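Local coordinates for phosphoenolpyruvate-protein phosphotransferase (Acinetobacter sp., PDB 3CI6) that probably transfers phosphate from phosphoenolpyruvate to a histidine of a protein in the sugar phosphotransferase system, and is represented here by its GAF domain, at residues S21-S24 with L25-L29; V134-K137 with Q138-F142. One frame throughout, in Å; residues are numbered along the deposited sequence.

Contact 1: residues S21-S24 with L25-L29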
ATOM      1  N   SER B  21       7.158  -8.987  -1.380  0.50 10.73           N
ATOM      2  CA  SER B  21       8.170  -9.935  -1.875  0.50 11.27           C
ATOM      3  C   SER B  21       7.568 -11.160  -2.544  0.50 10.64           C
ATOM      4  O   SER B  21       8.273 -12.143  -2.808  0.50  9.87           O
ATOM      5  CB  SER B  21       9.026 -10.434  -0.724  0.50 11.86           C
ATOM      6  OG  SER B  21       9.762  -9.379  -0.155  0.50 13.00           O
ATOM      7  N   SER B  22       6.268 -11.148  -2.760  1.00 10.52           N
ATOM      8  CA  SER B  22       5.614 -12.242  -3.458  1.00 10.88           C
ATOM      9  C   SER B  22       5.823 -12.060  -4.950  1.00 11.58           C
ATOM     10  O   SER B  22       5.967 -10.930  -5.400  1.00 12.25           O
ATOM     11  CB  SER B  22       4.138 -12.296  -3.101  1.00 11.11           C
ATOM     12  OG  SER B  22       3.428 -11.229  -3.625  1.00 14.96           O
ATOM     13  N   VAL B  23       5.782 -13.174  -5.676  1.00 12.76           N
ATOM     14  CA  VAL B  23       6.236 -13.248  -7.054  1.00 12.57           C
ATOM     15  C   VAL B  23       5.137 -12.968  -8.090  1.00 11.77           C
ATOM     16  O   VAL B  23       5.444 -12.776  -9.270  1.00 12.10           O
ATOM     17  CB  VAL B  23       6.856 -14.651  -7.342  1.00 13.86           C
ATOM     18  CG1 VAL B  23       7.900 -15.011  -6.261  1.00 15.68           C
ATOM     19  CG2 VAL B  23       5.792 -15.728  -7.381  1.00 13.22           C
ATOM     20  N   SER B  24       3.880 -13.000  -7.674  1.00  9.41           N
ATOM     21  CA  SER B  24       2.763 -12.910  -8.609  1.00  9.80           C
ATOM     22  C   SER B  24       1.559 -12.255  -7.982  1.00  8.67           C
ATOM     23  O   SER B  24       1.424 -12.222  -6.764  1.00  7.83           O
ATOM     24  CB  SER B  24       2.369 -14.313  -9.063  1.00  9.16           C
ATOM     25  OG  SER B  24       1.648 -15.026  -8.072  1.00 10.92           O
ATOM     26  N   LEU B  25       0.661 -11.782  -8.834  1.00  7.70           N
ATOM     27  CA  LEU B  25      -0.616 -11.264  -8.385  1.00  7.11           C
ATOM     28  C   LEU B  25      -1.369 -12.301  -7.559  1.00  6.83           C
ATOM     29  O   LEU B  25      -1.826 -11.989  -6.474  1.00  6.13           O
ATOM     30  CB  LEU B  25      -1.489 -10.822  -9.552  1.00  7.59           C
ATOM     31  CG  LEU B  25      -2.894 -10.358  -9.164  1.00  7.60           C
ATOM     32  CD1 LEU B  25      -2.883  -9.140  -8.245  1.00  9.04           C
ATOM     33  CD2 LEU B  25      -3.689 -10.093 -10.447  1.00  9.61           C
ATOM     34  N   HIS B  26      -1.479 -13.522  -8.073  1.00  7.98           N
ATOM     35  CA  HIS B  26      -2.172 -14.557  -7.339  1.00  9.01           C
ATOM     36  C   HIS B  26      -1.620 -14.742  -5.934  1.00  7.97           C
ATOM     37  O   HIS B  26      -2.371 -14.861  -4.968  1.00  7.77           O
ATOM     38  CB  HIS B  26      -2.104 -15.901  -8.083  1.00 11.56           C
ATOM     39  CG  HIS B  26      -2.381 -17.078  -7.206  1.00 17.05           C
ATOM     40  ND1 HIS B  26      -3.649 -17.380  -6.752  1.00 21.60           N
ATOM     41  CD2 HIS B  26      -1.551 -18.002  -6.656  1.00 22.06           C
ATOM     42  CE1 HIS B  26      -3.590 -18.452  -5.979  1.00 23.45           C
ATOM     43  NE2 HIS B  26      -2.331 -18.851  -5.907  1.00 23.78           N
ATOM     44  N   ASP B  27      -0.295 -14.819  -5.807  1.00  7.86           N
ATOM     45  CA  ASP B  27       0.309 -15.047  -4.495  1.00  8.61           C
ATOM     46  C   ASP B  27      -0.008 -13.862  -3.592  1.00  7.47           C
ATOM     47  O   ASP B  27      -0.317 -14.038  -2.413  1.00  8.37           O
ATOM     48  CB  ASP B  27       1.843 -15.272  -4.597  1.00 10.04           C
ATOM     49  CG  ASP B  27       2.212 -16.663  -5.058  1.00 14.94           C
ATOM     50  OD1 ASP B  27       1.312 -17.495  -5.241  1.00 20.35           O
ATOM     51  OD2 ASP B  27       3.442 -16.931  -5.224  1.00 22.69           O
ATOM     52  N   SER B  28       0.086 -12.647  -4.117  0.60  6.75           N
ATOM     53  CA  SER B  28      -0.189 -11.475  -3.299  0.60  6.35           C
ATOM     54  C   SER B  28      -1.603 -11.524  -2.723  0.60  5.87           C
ATOM     55  O   SER B  28      -1.799 -11.316  -1.542  0.60  5.65           O
ATOM     56  CB  SER B  28       0.010 -10.205  -4.098  0.60  6.60           C
ATOM     57  OG  SER B  28       1.356 -10.144  -4.529  0.60  8.49           O
ATOM     58  N   LEU B  29      -2.564 -11.863  -3.569  1.00  5.82           N
ATOM     59  CA  LEU B  29      -3.976 -11.907  -3.174  1.00  6.39           C
ATOM     60  C   LEU B  29      -4.218 -12.977  -2.107  1.00  6.66           C
ATOM     61  O   LEU B  29      -4.974 -12.750  -1.148  1.00  7.92           O
ATOM     62  CB  LEU B  29      -4.875 -12.160  -4.383  1.00  6.87           C
ATOM     63  CG  LEU B  29      -4.816 -11.114  -5.487  1.00  7.30           C
ATOM     64  CD1 LEU B  29      -5.666 -11.562  -6.697  1.00  9.98           C
ATOM     65  CD2 LEU B  29      -5.255  -9.715  -4.976  1.00 10.20           C
TER
HETATM   66  O   HOH W   1       3.443  -9.017  -5.629  1.00 21.69           O
HETATM   67  O   HOH W   2       5.426 -15.604  -3.979  1.00 28.00           O
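The carboxylate of Asp27 lies with one face under the hydroxyl of Ser24, whose OG sits 3.5 Å from Asp27 CG and nearly straight above it. On this same side, but displaced past OD2, comes Val23, its CG2 3.4 Å from Asp27 OD2 in a glancing van der Waals contact. Asp27 OD2 also takes a proton from a water 2.7 Å away, and that water accepts a hydrogen bond from Val23 N, which tethers the carboxylate to the loop.

These residues illustrate how a helix is begun. The loop leaves helix 7-20 and enters helix 25-40 through Ser24, the N-cap. With chi1 at 76°, Ser24 OG is tucked between its own N and carbonyl carbon and can turn back to accept from Asp27 N at 3.0 Å, a nearly straight bond (164°). One residue on, Ser28 N donates to Ser24 O at 3.0 Å, the first regular turn of the helix.

On the preceding loop, Ser22 turns its hydroxyl to the buried Ser28. The 2.5 Å approach of Ser22 OG to Ser28 OG is doubtful, since it holds for one of two conformers of Ser28, and whether the Ser28 proton goes to Ser22 OG or Ser24 O is undecided. Ser22 OG is hydrogen-bonded to Ile19 O, at the end of the preceding helix. At the first residue of the helix, Leu25 reaches helix 144-167 and touches the bound 1-ethoxy-2-(2-ethoxyethoxy)ethane, while Val23 packs on Arg126 of the second subunit.

The chemistry implies a helix start that is paid for locally: Ser24 OG serves an amide too near the helix start for the usual i to i-4 carbonyl partner within the helix, and the Asp27 carboxylate, close to the positive end of the helix dipole, is probably favoured in its ionised form.

Contact 2: residues V134-K137 with Q138-F142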
ATOM      1  N   VAL B 134     -14.734  -8.439   4.077  1.00  6.70           N
ATOM      2  CA  VAL B 134     -14.624  -9.186   5.319  1.00  7.19           C
ATOM      3  C   VAL B 134     -16.044  -9.483   5.778  1.00  6.10           C
ATOM      4  O   VAL B 134     -16.908  -8.582   5.824  1.00  6.06           O
ATOM      5  CB  VAL B 134     -13.814  -8.389   6.357  1.00  7.93           C
ATOM      6  CG1 VAL B 134     -14.058  -8.891   7.747  1.00  8.88           C
ATOM      7  CG2 VAL B 134     -12.322  -8.395   6.005  1.00  7.91           C
ATOM      8  N   GLN B 135     -16.336 -10.739   6.058  1.00  5.68           N
ATOM      9  CA  GLN B 135     -17.677 -11.145   6.501  1.00  7.33           C
ATOM     10  C   GLN B 135     -17.586 -12.029   7.725  1.00  6.94           C
ATOM     11  O   GLN B 135     -16.621 -12.770   7.891  1.00  6.20           O
ATOM     12  CB  GLN B 135     -18.418 -11.913   5.417  1.00  7.39           C
ATOM     13  CG  GLN B 135     -18.816 -11.030   4.250  1.00  9.07           C
ATOM     14  CD  GLN B 135     -19.409 -11.853   3.128  1.00 10.57           C
ATOM     15  OE1 GLN B 135     -18.724 -12.679   2.499  1.00 13.19           O
ATOM     16  NE2 GLN B 135     -20.716 -11.681   2.911  1.00 12.84           N
ATOM     17  N   ASN B 136     -18.604 -11.967   8.568  1.00  8.25           N
ATOM     18  CA  ASN B 136     -18.713 -12.833   9.715  1.00  8.31           C
ATOM     19  C   ASN B 136     -20.150 -13.295   9.846  1.00  9.86           C
ATOM     20  O   ASN B 136     -21.089 -12.610   9.424  1.00  9.59           O
ATOM     21  CB  ASN B 136     -18.270 -12.103  10.962  1.00  8.83           C
ATOM     22  CG  ASN B 136     -16.846 -11.766  10.899  1.00 12.57           C
ATOM     23  OD1 ASN B 136     -16.009 -12.595  11.273  1.00 11.55           O
ATOM     24  ND2 ASN B 136     -16.532 -10.574  10.378  1.00 15.40           N
ATOM     25  N   LYS B 137     -20.301 -14.471  10.439  1.00 10.31           N
ATOM     26  CA  LYS B 137     -21.632 -15.045  10.597  1.00 11.64           C
ATOM     27  C   LYS B 137     -22.558 -14.155  11.430  1.00 11.98           C
ATOM     28  O   LYS B 137     -23.685 -13.841  11.020  1.00 13.09           O
ATOM     29  CB  LYS B 137     -21.492 -16.448  11.176  1.00 12.14           C
ATOM     30  CG  LYS B 137     -20.951 -17.424  10.173  1.00 12.53           C
ATOM     31  CD  LYS B 137     -20.489 -18.698  10.866  1.00 15.18           C
ATOM     32  CE  LYS B 137     -19.845 -19.641   9.893  1.00 18.31           C
ATOM     33  NZ  LYS B 137     -19.645 -20.963  10.560  1.00 21.80           N
ATOM     34  N   GLN B 138     -22.068 -13.709  12.559  1.00 10.98           N
ATOM     35  CA  GLN B 138     -22.834 -12.856  13.446  1.00 13.49           C
ATOM     36  C   GLN B 138     -22.578 -11.398  13.161  1.00 11.99           C
ATOM     37  O   GLN B 138     -21.528 -11.060  12.618  1.00 12.14           O
ATOM     38  CB  GLN B 138     -22.399 -13.149  14.869  1.00 13.96           C
ATOM     39  CG  GLN B 138     -22.738 -14.569  15.292  1.00 16.98           C
ATOM     40  CD  GLN B 138     -21.786 -15.137  16.324  1.00 19.68           C
ATOM     41  OE1 GLN B 138     -20.670 -14.628  16.520  1.00 30.09           O
ATOM     42  NE2 GLN B 138     -22.221 -16.212  16.995  1.00 25.54           N
ATOM     43  N   PRO B 139     -23.490 -10.515  13.582  1.00 11.10           N
ATOM     44  CA  PRO B 139     -23.195  -9.085  13.518  1.00 10.15           C
ATOM     45  C   PRO B 139     -21.913  -8.798  14.332  1.00  9.74           C
ATOM     46  O   PRO B 139     -21.706  -9.388  15.394  1.00 10.46           O
ATOM     47  CB  PRO B 139     -24.432  -8.439  14.158  1.00 10.78           C
ATOM     48  CG  PRO B 139     -25.499  -9.444  14.069  1.00 10.62           C
ATOM     49  CD  PRO B 139     -24.798 -10.764  14.223  1.00 11.11           C
ATOM     50  N   GLN B 140     -21.068  -7.900  13.831  1.00  8.50           N
ATOM     51  CA  GLN B 140     -19.782  -7.540  14.464  1.00  9.66           C
ATOM     52  C   GLN B 140     -19.529  -6.053  14.242  1.00  8.98           C
ATOM     53  O   GLN B 140     -19.643  -5.578  13.113  1.00  8.52           O
ATOM     54  CB  GLN B 140     -18.595  -8.294  13.834  1.00  9.65           C
ATOM     55  CG  GLN B 140     -18.656  -9.785  13.847  1.00 14.19           C
ATOM     56  CD  GLN B 140     -18.329 -10.344  15.192  1.00 15.16           C
ATOM     57  OE1 GLN B 140     -17.185 -10.710  15.451  1.00 19.25           O
ATOM     58  NE2 GLN B 140     -19.294 -10.345  16.085  1.00 14.96           N
ATOM     59  N   ASP B 141     -19.092  -5.359  15.274  1.00  9.18           N
ATOM     60  CA  ASP B 141     -18.745  -3.948  15.221  1.00  9.60           C
ATOM     61  C   ASP B 141     -17.243  -3.888  15.084  1.00  9.94           C
ATOM     62  O   ASP B 141     -16.501  -4.213  16.029  1.00 11.90           O
ATOM     63  CB  ASP B 141     -19.219  -3.229  16.497  1.00 10.37           C
ATOM     64  CG  ASP B 141     -18.921  -1.739  16.485  1.00 14.54           C
ATOM     65  OD1 ASP B 141     -18.151  -1.267  15.633  1.00 23.71           O
ATOM     66  OD2 ASP B 141     -19.470  -1.023  17.362  1.00 21.29           O
ATOM     67  N   PHE B 142     -16.800  -3.506  13.895  1.00  9.25           N
ATOM     68  CA  PHE B 142     -15.373  -3.339  13.608  1.00  8.98           C
ATOM     69  C   PHE B 142     -14.957  -1.889  13.692  1.00  9.41           C
ATOM     70  O   PHE B 142     -15.619  -1.020  13.123  1.00  9.87           O
ATOM     71  CB  PHE B 142     -15.008  -3.932  12.263  1.00 10.34           C
ATOM     72  CG  PHE B 142     -15.042  -5.419  12.273  1.00 11.16           C
ATOM     73  CD1 PHE B 142     -14.211  -6.136  13.104  1.00 11.47           C
ATOM     74  CD2 PHE B 142     -15.944  -6.087  11.529  1.00 12.31           C
ATOM     75  CE1 PHE B 142     -14.287  -7.495  13.162  1.00 12.87           C
ATOM     76  CE2 PHE B 142     -16.028  -7.468  11.565  1.00 12.87           C
ATOM     77  CZ  PHE B 142     -15.200  -8.171  12.387  1.00 11.40           C
TER
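Asn136 meets Gln140 and Phe142 where the strand 127-136 of the GAF-domain antiparallel sheet ends and the chain turns out toward the last helix of this domain, 144-167. The contact is local, and most of it can be read along the one asparagine.

Asn136 CB rests 3.7 Å from Gln140 CG, with Gln138 O a little farther off at 3.8 Å. With CG placed beside the backbone N (chi1 -65°), the next atom stays beside Gln140: Asn136 CG is 4.0 Å from Gln140 CG, and the two side chains cross at about a right angle. The amide then divides its work. OD1 accepts from the backbone N of Asp43, and Asn136 ND2 is hydrogen-bonded to Ser116 OG, so that the neighbouring strand and the loop before strand 44-51 both fix its rotation.

Asn136 ND2 also comes up to the rim of the phenyl ring of Phe142, near the ring plane, at 3.4 Å from both CE2 and CZ. The amide and ring planes are 43° apart, and since the nitrogen is at the edge and not over the face, this is van der Waals packing and no N-H to pi bond. Phe142 arrives from the opposite direction and leans on the loop residue Val42 as well.

Gln140 holds its own shape within the loop. A bend at chi2 (-77°) folds its amide back on the chain, where Gln140 NE2 donates to Pro139 O at 2.7 Å along an almost straight line, with that oxygen lying in the plane of the glutamine amide.

Overall arrangement
Contact 1 comes first along the chain and contact 2 at the end of the last strand in chain order, an interior strand of the sheet; their centres are 27 Å apart and nearest atoms about 11 Å apart, without touch, on opposite sides of the domain centre. Both belong to the GAF fold, an antiparallel sheet packed with helices. Contact 1 starts helix 25-40, whereas contact 2 finishes strand 127-136 and leads into helix 144-167. That last helix ties the ends together, since it follows the loop of residues 138-142 and is touched by Leu25 and Ser28. Ser21, Ser22 and Val23 touch the second subunit, and Leu25 the bound ligand; no other chain of the assembly touches residues 134-142.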